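Local coordinates for protein RsfP (Uncultured bacterium, PDB 4GLJ) that probably catalyses the phosphate-dependent cleavage of methylthioadenosine and binds the dye rhodamine B in this crystal, at residues K33-I38 against D48-E53; M117-K122 against T199-A204; I38-G43 against Y78-Y83. One frame throughout, in Å; residues are numbered along the deposited sequence. Where two conformers were deposited one is given.

Contact 1: residues K33-I38 against D48-E53; sequences KRSVKI and DIVLGE
R34 and E53 form a two-pronged, end-on salt bridge at one end of an antiparallel pairing between strand 33-36 and strand 49-54, part of the mixed sheet of a phosphorylase-superfamily fold. NH1 of R34 gives to OE1 of E53 at 3.0 Å while NH2 of R34 gives to OE2 of E53 at 2.9 Å. Each oxygen uses its syn lone pair, and the two planes lie only 25° apart, so the paired bonds hold both groups against rotation. A bend in the arginine chain (chi2 -94°) brings its CD to 3.5 Å from L51 O, and L51 CB lies over one face of the guanidinium, toward the rim.

The same face of the sheet carries V36, whose CG1 meets L51 CD1 at 3.9 Å, and I49, whose CD1 touches I38 CD1 at 3.7 Å beyond the end of the strand. Beneath the side chains, R34 and L51 form a hydrogen-bonded pair, with L51 N only 2.8 Å from R34 O. V36 and I49 form another, in which the bond from I49 N to V36 O is weak. S35 and V50, the non-hydrogen-bonded pair between them, turn to the other face.

In the second shell, N32 O also accepts from R34 NH1, T58 OG1 is bonded to E53 OE2, and A84 of helix 78-87 touches I38 and I49. At the far end is a second salt bridge: K37 folds back through its last two torsions until K37 NZ lies 2.9 Å from D48 OD1, on the oxygen's syn lone pair.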
loop_
_atom_site.group_PDB
_atom_site.type_symbol
_atom_site.label_atom_id
_atom_site.label_comp_id
_atom_site.label_asym_id
_atom_site.label_seq_id
_atom_site.Cartn_x
_atom_site.Cartn_y
_atom_site.Cartn_z
ATOM N N LYS A 33 -8.430 7.772 -39.713
ATOM C CA LYS A 33 -8.438 6.910 -38.528
ATOM C C LYS A 33 -8.258 5.468 -38.961
ATOM O O LYS A 33 -8.778 5.039 -40.025
ATOM C CB LYS A 33 -9.740 7.040 -37.751
ATOM C CG LYS A 33 -9.912 8.353 -36.997
ATOM C CD LYS A 33 -11.262 8.343 -36.271
ATOM C CE LYS A 33 -11.650 9.724 -35.767
ATOM N NZ LYS A 33 -11.969 10.592 -36.924
ATOM N N ARG A 34 -7.475 4.731 -38.193
ATOM C CA ARG A 34 -7.320 3.281 -38.414
ATOM C C ARG A 34 -6.921 2.680 -37.077
ATOM O O ARG A 34 -6.203 3.350 -36.289
ATOM C CB ARG A 34 -6.282 2.948 -39.516
ATOM C CG ARG A 34 -4.818 3.333 -39.215
ATOM C CD ARG A 34 -4.502 4.707 -39.778
ATOM N NE ARG A 34 -3.102 5.108 -39.717
ATOM C CZ ARG A 34 -2.706 6.362 -39.910
ATOM N NH1 ARG A 34 -3.597 7.296 -40.158
ATOM N NH2 ARG A 34 -1.424 6.699 -39.841
ATOM N N SER A 35 -7.409 1.479 -36.786
ATOM C CA SER A 35 -7.165 0.853 -35.484
ATOM C C SER A 35 -6.075 -0.198 -35.598
ATOM O O SER A 35 -6.026 -0.925 -36.587
ATOM C CB SER A 35 -8.425 0.173 -34.985
ATOM O OG SER A 35 -9.348 1.129 -34.534
ATOM N N VAL A 36 -5.214 -0.308 -34.592
ATOM C CA VAL A 36 -4.223 -1.377 -34.623
ATOM C C VAL A 36 -4.346 -2.177 -33.322
ATOM O O VAL A 36 -4.497 -1.585 -32.230
ATOM C CB VAL A 36 -2.778 -0.873 -34.891
ATOM C CG1 VAL A 36 -2.692 -0.234 -36.289
ATOM C CG2 VAL A 36 -2.346 0.117 -33.831
ATOM N N LYS A 37 -4.368 -3.502 -33.460
ATOM C CA LYS A 37 -4.342 -4.396 -32.311
ATOM C C LYS A 37 -2.879 -4.749 -32.147
ATOM O O LYS A 37 -2.242 -5.193 -33.082
ATOM C CB LYS A 37 -5.173 -5.668 -32.560
ATOM C CG LYS A 37 -5.569 -6.395 -31.264
ATOM C CD LYS A 37 -6.318 -7.708 -31.548
ATOM C CE LYS A 37 -7.830 -7.491 -31.654
ATOM N NZ LYS A 37 -8.287 -6.609 -30.525
ATOM N N ILE A 38 -2.322 -4.456 -30.988
ATOM C CA ILE A 38 -0.907 -4.696 -30.739
ATOM C C ILE A 38 -0.846 -5.811 -29.681
ATOM O O ILE A 38 -1.514 -5.700 -28.657
ATOM C CB ILE A 38 -0.231 -3.400 -30.272
ATOM C CG1 ILE A 38 -0.258 -2.376 -31.411
ATOM C CG2 ILE A 38 1.190 -3.691 -29.793
ATOM C CD1 ILE A 38 0.151 -0.974 -31.044
ATOM N N ASP A 48 -7.975 -1.432 -28.836
ATOM C CA ASP A 48 -7.192 -1.170 -30.043
ATOM C C ASP A 48 -6.728 0.285 -30.017
ATOM O O ASP A 48 -7.464 1.157 -29.605
ATOM C CB ASP A 48 -8.054 -1.404 -31.284
ATOM C CG ASP A 48 -8.430 -2.864 -31.477
ATOM O OD1 ASP A 48 -7.837 -3.763 -30.829
ATOM O OD2 ASP A 48 -9.319 -3.127 -32.287
ATOM N N ILE A 49 -5.467 0.529 -30.328
ATOM C CA ILE A 49 -4.972 1.868 -30.443
ATOM C C ILE A 49 -5.434 2.495 -31.777
ATOM O O ILE A 49 -5.339 1.868 -32.861
ATOM C CB ILE A 49 -3.461 1.813 -30.256
ATOM C CG1 ILE A 49 -3.188 1.528 -28.763
ATOM C CG2 ILE A 49 -2.775 3.108 -30.691
ATOM C CD1 ILE A 49 -1.885 0.815 -28.582
ATOM N N VAL A 50 -6.032 3.681 -31.680
ATOM C CA VAL A 50 -6.437 4.430 -32.895
ATOM C C VAL A 50 -5.297 5.371 -33.375
ATOM O O VAL A 50 -4.724 6.149 -32.601
ATOM C CB VAL A 50 -7.732 5.259 -32.726
ATOM C CG1 VAL A 50 -8.061 6.021 -34.028
ATOM C CG2 VAL A 50 -8.943 4.379 -32.417
ATOM N N LEU A 51 -4.945 5.246 -34.641
ATOM C CA LEU A 51 -3.977 6.137 -35.292
ATOM C C LEU A 51 -4.694 7.046 -36.275
ATOM O O LEU A 51 -5.574 6.627 -37.021
ATOM C CB LEU A 51 -2.857 5.367 -36.000
ATOM C CG LEU A 51 -2.029 4.505 -35.033
ATOM C CD1 LEU A 51 -1.381 3.377 -35.813
ATOM C CD2 LEU A 51 -0.976 5.340 -34.354
ATOM N N GLY A 52 -4.310 8.310 -36.260
ATOM C CA GLY A 52 -4.905 9.251 -37.181
ATOM C C GLY A 52 -4.000 10.457 -37.228
ATOM O O GLY A 52 -3.021 10.524 -36.463
ATOM N N GLU A 53 -4.330 11.387 -38.124
ATOM C CA GLU A 53 -3.563 12.616 -38.300
ATOM C C GLU A 53 -4.381 13.808 -37.837
ATOM O O GLU A 53 -5.561 13.925 -38.129
ATOM C CB GLU A 53 -3.081 12.799 -39.758
ATOM C CG GLU A 53 -1.838 11.957 -40.066
ATOM C CD GLU A 53 -2.174 10.465 -40.218
ATOM O OE1 GLU A 53 -3.252 10.156 -40.806
ATOM O OE2 GLU A 53 -1.361 9.613 -39.756
#

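Contact 2: residues M117-K122 against T199-A204. With PO4 (phosphate ion), chain D.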
loop_
_atom_site.group_PDB
_atom_site.type_symbol
_atom_site.label_atom_id
_atom_site.label_comp_id
_atom_site.label_asym_id
_atom_site.label_seq_id
_atom_site.Cartn_x
_atom_site.Cartn_y
_atom_site.Cartn_z
ATOM N N MET A 117 3.798 14.159 -8.295
ATOM C CA MET A 117 2.838 13.050 -8.127
ATOM C C MET A 117 3.215 12.319 -6.874
ATOM O O MET A 117 4.420 12.318 -6.469
ATOM C CB MET A 117 2.982 12.050 -9.258
ATOM C CG MET A 117 2.526 12.568 -10.584
ATOM S SD MET A 117 2.837 11.323 -11.816
ATOM C CE MET A 117 1.279 10.460 -11.868
ATOM N N ILE A 118 2.225 11.717 -6.213
ATOM C CA ILE A 118 2.542 10.851 -5.063
ATOM C C ILE A 118 1.774 9.545 -5.349
ATOM O O ILE A 118 0.585 9.600 -5.613
ATOM C CB ILE A 118 2.032 11.481 -3.753
ATOM C CG1 ILE A 118 2.820 12.827 -3.445
ATOM C CG2 ILE A 118 2.101 10.375 -2.684
ATOM C CD1 ILE A 118 2.410 13.620 -2.218
ATOM N N ASP A 119 2.480 8.402 -5.354
ATOM C CA ASP A 119 1.867 7.135 -5.680
ATOM C C ASP A 119 1.356 6.448 -4.430
ATOM O O ASP A 119 2.132 5.862 -3.679
ATOM C CB ASP A 119 2.852 6.229 -6.393
ATOM C CG ASP A 119 2.196 4.954 -6.915
ATOM O OD1 ASP A 119 0.972 4.777 -6.759
ATOM O OD2 ASP A 119 2.937 4.126 -7.508
ATOM N N MET A 120 0.051 6.570 -4.182
ATOM C CA MET A 120 -0.598 5.826 -3.080
ATOM C C MET A 120 -1.272 4.520 -3.513
ATOM O O MET A 120 -1.939 3.899 -2.697
ATOM C CB MET A 120 -1.702 6.700 -2.448
ATOM C CG MET A 120 -1.102 7.968 -1.825
ATOM S SD MET A 120 0.202 7.690 -0.611
ATOM C CE MET A 120 -0.549 6.635 0.599
ATOM N N THR A 121 -1.132 4.124 -4.768
ATOM C CA THR A 121 -1.746 2.890 -5.252
ATOM C C THR A 121 -1.104 1.703 -4.545
ATOM O O THR A 121 -0.012 1.847 -3.998
ATOM C CB THR A 121 -1.626 2.663 -6.769
ATOM O OG1 THR A 121 -0.271 2.390 -7.172
ATOM C CG2 THR A 121 -2.246 3.913 -7.570
ATOM N N LYS A 122 -1.804 0.583 -4.512
ATOM C CA LYS A 122 -1.442 -0.550 -3.645
ATOM C C LYS A 122 -1.163 -1.807 -4.400
ATOM O O LYS A 122 -0.219 -2.584 -4.074
ATOM C CB LYS A 122 -2.599 -0.770 -2.665
ATOM C CG LYS A 122 -2.810 0.427 -1.699
ATOM C CD LYS A 122 -4.123 0.240 -0.943
ATOM C CE LYS A 122 -4.424 1.460 -0.018
ATOM N NZ LYS A 122 -5.441 1.150 1.016
ATOM N N THR A 199 -5.432 6.943 -11.774
ATOM C CA THR A 199 -4.869 6.211 -12.949
ATOM C C THR A 199 -3.410 6.570 -13.364
ATOM O O THR A 199 -2.765 5.758 -14.078
ATOM C CB THR A 199 -5.751 6.429 -14.231
ATOM O OG1 THR A 199 -5.868 7.861 -14.459
ATOM C CG2 THR A 199 -7.104 5.862 -14.056
ATOM N N ASN A 200 -2.902 7.758 -12.992
ATOM C CA ASN A 200 -1.638 8.177 -13.582
ATOM C C ASN A 200 -0.412 7.505 -12.949
ATOM O O ASN A 200 0.691 7.614 -13.482
ATOM C CB ASN A 200 -1.559 9.714 -13.666
ATOM C CG ASN A 200 -2.467 10.265 -14.819
ATOM O OD1 ASN A 200 -2.069 11.173 -15.517
ATOM N ND2 ASN A 200 -3.615 9.581 -15.118
ATOM N N MET A 201 -0.626 6.732 -11.882
ATOM C CA MET A 201 0.354 5.738 -11.403
ATOM C C MET A 201 -0.289 4.372 -11.536
ATOM O O MET A 201 -1.413 4.192 -11.095
ATOM C CB MET A 201 0.757 6.017 -9.945
ATOM C CG MET A 201 1.616 7.272 -9.767
ATOM S SD MET A 201 3.303 6.890 -10.357
ATOM C CE MET A 201 4.151 8.421 -9.984
ATOM N N PRO A 202 0.400 3.384 -12.120
ATOM C CA PRO A 202 1.859 3.391 -12.388
ATOM C C PRO A 202 2.200 3.899 -13.797
ATOM O O PRO A 202 3.352 3.828 -14.161
ATOM C CB PRO A 202 2.226 1.901 -12.262
ATOM C CG PRO A 202 0.995 1.236 -12.835
ATOM C CD PRO A 202 -0.155 2.010 -12.220
ATOM N N GLU A 203 1.210 4.449 -14.510
ATOM C CA GLU A 203 1.405 4.886 -15.941
ATOM C C GLU A 203 2.620 5.802 -16.068
ATOM O O GLU A 203 3.455 5.564 -16.969
ATOM C CB GLU A 203 0.158 5.590 -16.422
ATOM C CG GLU A 203 -0.175 5.472 -17.878
ATOM C CD GLU A 203 -1.525 6.111 -18.173
ATOM O OE1 GLU A 203 -1.583 7.383 -18.159
ATOM O OE2 GLU A 203 -2.552 5.384 -18.325
ATOM N N ALA A 204 2.788 6.764 -15.135
ATOM C CA ALA A 204 3.960 7.680 -15.232
ATOM C C ALA A 204 5.309 6.944 -15.024
ATOM O O ALA A 204 6.328 7.287 -15.675
ATOM C CB ALA A 204 3.868 8.882 -14.269
HETATM P P PO4 D . -9.098 8.778 -15.558
HETATM O O1 PO4 D . -10.269 8.385 -14.705
HETATM O O2 PO4 D . -9.629 9.964 -16.328
HETATM O O3 PO4 D . -8.014 9.103 -14.600
HETATM O O4 PO4 D . -8.669 7.685 -16.532
#
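OD1 of D119, which rests 3.4 Å from M201 CB, is gripped by two groups of T121. The backbone N of T121 reaches D119 OD1 at 3.0 Å, on the anti side and 34° out of the carboxylate plane, and the hydroxyl OG1 of T121 reaches the same OD1 at 2.7 Å on its syn lone pair. The backbone bond makes D119 to T121 an Asx turn. The other oxygen, OD2, forms a salt bridge with K205, further along helix 200-209, so the carboxylate is held from both oxygens. An alanine here would probably leave T121 N and OG1 without their acceptor, K205 without its mate and a gap beside M201 CB.

The M201 side chain crosses D119 obliquely. Its bend at chi2 (-75°) sets SD, like CG, against D119 CB, and CE reaches M117 tip to tip, 3.7 Å from M117 SD. M117 was modelled in two conformers; in the one described, its SD also lies 3.6 Å from A204 CB and its CE packs against N200. T121 CG2 approaches M201 O, the carbonyl oxygen of the cis peptide to P202, at 3.6 Å.

On the helix side, the amide of N200 is fixed by T216 and S95 through OD1 and by S97 through ND2. D119 and T121 also meet a second subunit through their backbones, where K122 of that subunit gives NZ to both carbonyl oxygens. Just before N200, T199 OG1 faces a bound phosphate that S22, R64, H65 and A98 also hold. The ion probably came from the crystallisation liquor, but its place is consistent with the phosphate site of a nucleoside phosphorylase, which this contact links to a subunit interface.

Contact 3: residues I38-G43 against Y78-Y83; sequences IETPYG and YRANIY
Y42 turns the edge of its ring toward the face of Y83, an offset edge-to-face pair with centroids 5.8 Å apart and planes at 61°. The closest atoms are Y42 CE1 and Y83 CD1, at 3.7 Å. Y83 CG stands anti to its backbone N (chi1 -166°), which brings the root of the ring up to T40. P41 lies over one face of that ring: its CD comes to 3.4 Å from Y83 CE2 in a CH-pi contact. T40 adds its CB beside CD2 of the same ring, so three successive residues of the loop rest on one tyrosine.

The ring of Y42 is met in turn by R79. R79 CB lies over one face in a second CH-pi contact, and the arginine chain then crosses the tyrosine at about a right angle. The guanidinium plane is tilted 46° from the ring, with Y42 CD2 over its face toward the rim and NH1 of R79 3.6 Å from that carbon. F128 also meets the Y42 ring, and R291 of helix 286-291 touches both P41 and Y42.

On the helix, A80 meets the turn through its CB, which lies 3.3 Å from G43 O and 3.5 Å from T40 OG1. Those two oxygens are already joined, since T40 OG1 gives to G43 O at 2.8 Å while accepting from Y42 N. A water links the partners further, accepting from A80 N at 2.9 Å and donating weakly to Y42 O. Outside the contact, Y83 OH is bonded to A294 N, tying the ring to the C-terminal region. The loop's part is an ST turn within a type I beta turn from T40 to G43, seated on helix 78-87.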
loop_
_atom_site.group_PDB
_atom_site.type_symbol
_atom_site.label_atom_id
_atom_site.label_comp_id
_atom_site.label_asym_id
_atom_site.label_seq_id
_atom_site.Cartn_x
_atom_site.Cartn_y
_atom_site.Cartn_z
ATOM N N ILE A 38 -2.322 -4.456 -30.988
ATOM C CA ILE A 38 -0.907 -4.696 -30.739
ATOM C C ILE A 38 -0.846 -5.811 -29.681
ATOM O O ILE A 38 -1.514 -5.700 -28.657
ATOM C CB ILE A 38 -0.231 -3.400 -30.272
ATOM C CG1 ILE A 38 -0.258 -2.376 -31.411
ATOM C CG2 ILE A 38 1.190 -3.691 -29.793
ATOM C CD1 ILE A 38 0.151 -0.974 -31.044
ATOM N N GLU A 39 -0.092 -6.882 -29.932
ATOM C CA GLU A 39 0.163 -7.889 -28.912
ATOM C C GLU A 39 1.363 -7.422 -28.091
ATOM O O GLU A 39 2.259 -6.736 -28.626
ATOM C CB GLU A 39 0.460 -9.234 -29.537
ATOM C CG GLU A 39 -0.585 -9.740 -30.552
ATOM C CD GLU A 39 -1.796 -10.426 -29.901
ATOM O OE1 GLU A 39 -2.305 -9.916 -28.859
ATOM O OE2 GLU A 39 -2.240 -11.486 -30.438
ATOM N N THR A 40 1.338 -7.623 -26.773
ATOM C CA THR A 40 2.525 -7.302 -26.010
ATOM C C THR A 40 2.857 -8.488 -25.099
ATOM O O THR A 40 2.004 -9.388 -24.875
ATOM C CB THR A 40 2.430 -6.021 -25.154
ATOM O OG1 THR A 40 1.808 -6.341 -23.903
ATOM C CG2 THR A 40 1.719 -4.799 -25.871
ATOM N N PRO A 41 4.095 -8.498 -24.560
ATOM C CA PRO A 41 4.418 -9.525 -23.571
ATOM C C PRO A 41 3.586 -9.399 -22.279
ATOM O O PRO A 41 3.622 -10.331 -21.459
ATOM C CB PRO A 41 5.918 -9.292 -23.299
ATOM C CG PRO A 41 6.425 -8.599 -24.537
ATOM C CD PRO A 41 5.283 -7.688 -24.912
ATOM N N TYR A 42 2.810 -8.331 -22.130
ATOM C CA TYR A 42 1.980 -8.083 -20.928
ATOM C C TYR A 42 0.503 -8.242 -21.241
ATOM O O TYR A 42 -0.330 -7.796 -20.484
ATOM C CB TYR A 42 2.256 -6.663 -20.353
ATOM C CG TYR A 42 3.717 -6.573 -20.102
ATOM C CD1 TYR A 42 4.547 -5.939 -21.005
ATOM C CD2 TYR A 42 4.291 -7.183 -18.994
ATOM C CE1 TYR A 42 5.915 -5.927 -20.822
ATOM C CE2 TYR A 42 5.667 -7.160 -18.814
ATOM C CZ TYR A 42 6.459 -6.508 -19.775
ATOM O OH TYR A 42 7.818 -6.431 -19.642
ATOM N N GLY A 43 0.202 -8.863 -22.360
ATOM C CA GLY A 43 -1.158 -9.082 -22.782
ATOM C C GLY A 43 -1.644 -7.895 -23.580
ATOM O O GLY A 43 -0.830 -7.118 -24.111
ATOM N N TYR A 78 -1.757 -1.392 -17.410
ATOM C CA TYR A 78 -0.806 -0.271 -17.631
ATOM C C TYR A 78 0.452 -0.709 -18.381
ATOM O O TYR A 78 0.904 0.054 -19.215
ATOM C CB TYR A 78 -0.393 0.294 -16.244
ATOM C CG TYR A 78 -1.546 0.998 -15.573
ATOM C CD1 TYR A 78 -1.902 2.269 -15.934
ATOM C CD2 TYR A 78 -2.307 0.311 -14.608
ATOM C CE1 TYR A 78 -2.998 2.879 -15.332
ATOM C CE2 TYR A 78 -3.417 0.920 -14.014
ATOM C CZ TYR A 78 -3.774 2.140 -14.427
ATOM O OH TYR A 78 -4.825 2.760 -13.850
ATOM N N ARG A 79 1.052 -1.854 -18.062
ATOM C CA ARG A 79 2.252 -2.311 -18.730
ATOM C C ARG A 79 2.049 -2.618 -20.213
ATOM O O ARG A 79 2.791 -2.141 -20.993
ATOM C CB ARG A 79 2.846 -3.524 -18.017
ATOM C CG ARG A 79 3.647 -3.253 -16.757
ATOM C CD ARG A 79 4.119 -4.530 -16.096
ATOM N NE ARG A 79 3.009 -5.407 -15.840
ATOM C CZ ARG A 79 3.085 -6.686 -15.536
ATOM N NH1 ARG A 79 4.233 -7.297 -15.413
ATOM N NH2 ARG A 79 1.978 -7.338 -15.346
ATOM N N ALA A 80 0.997 -3.349 -20.582
ATOM C CA ALA A 80 0.592 -3.472 -22.020
ATOM C C ALA A 80 0.374 -2.188 -22.754
ATOM O O ALA A 80 0.819 -2.058 -23.889
ATOM C CB ALA A 80 -0.599 -4.444 -22.189
ATOM N N ASN A 81 -0.304 -1.224 -22.150
ATOM C CA ASN A 81 -0.597 0.047 -22.824
ATOM C C ASN A 81 0.692 0.821 -23.153
ATOM O O ASN A 81 0.863 1.302 -24.268
ATOM C CB ASN A 81 -1.460 0.930 -21.912
ATOM C CG ASN A 81 -2.903 0.413 -21.776
ATOM O OD1 ASN A 81 -3.320 -0.459 -22.576
ATOM N ND2 ASN A 81 -3.684 0.979 -20.828
ATOM N N ILE A 82 1.606 0.874 -22.185
ATOM C CA ILE A 82 2.831 1.680 -22.359
ATOM C C ILE A 82 3.699 0.885 -23.280
ATOM O O ILE A 82 4.304 1.463 -24.164
ATOM C CB ILE A 82 3.498 1.936 -20.941
ATOM C CG1 ILE A 82 2.673 2.949 -20.121
ATOM C CG2 ILE A 82 4.923 2.467 -21.114
ATOM C CD1 ILE A 82 2.368 4.285 -20.795
ATOM N N TYR A 83 3.754 -0.459 -23.137
ATOM C CA TYR A 83 4.609 -1.242 -24.012
ATOM C C TYR A 83 4.134 -1.079 -25.486
ATOM O O TYR A 83 4.930 -0.888 -26.443
ATOM C CB TYR A 83 4.582 -2.728 -23.659
ATOM C CG TYR A 83 5.705 -3.542 -24.328
ATOM C CD1 TYR A 83 6.926 -3.755 -23.676
ATOM C CD2 TYR A 83 5.562 -4.086 -25.624
ATOM C CE1 TYR A 83 7.958 -4.499 -24.285
ATOM C CE2 TYR A 83 6.588 -4.824 -26.241
ATOM C CZ TYR A 83 7.784 -5.015 -25.553
ATOM O OH TYR A 83 8.827 -5.701 -26.146
HETATM O O HOH W 1 -0.562 -4.874 -18.669
#

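How the contacts relate
Contacts 1 and 3 follow one another through I38, which ends the first segment of one and opens that of the other; their centres lie about 15 Å apart and their segments alternate along the chain. The loop between strands 33-36 and 49-54 thus carries the chain from the sheet over helix 78-87. Contact 2 comes later in the sequence, about 26 Å from contact 1 between centres and across the centre of the chain, though both reach the same mixed sheet. Helix 78-87 bridges contacts 3 and 2, about 18 Å apart between centres: Y78 packs on T199 and P202, connecting the outer loop to the phosphate-binding region.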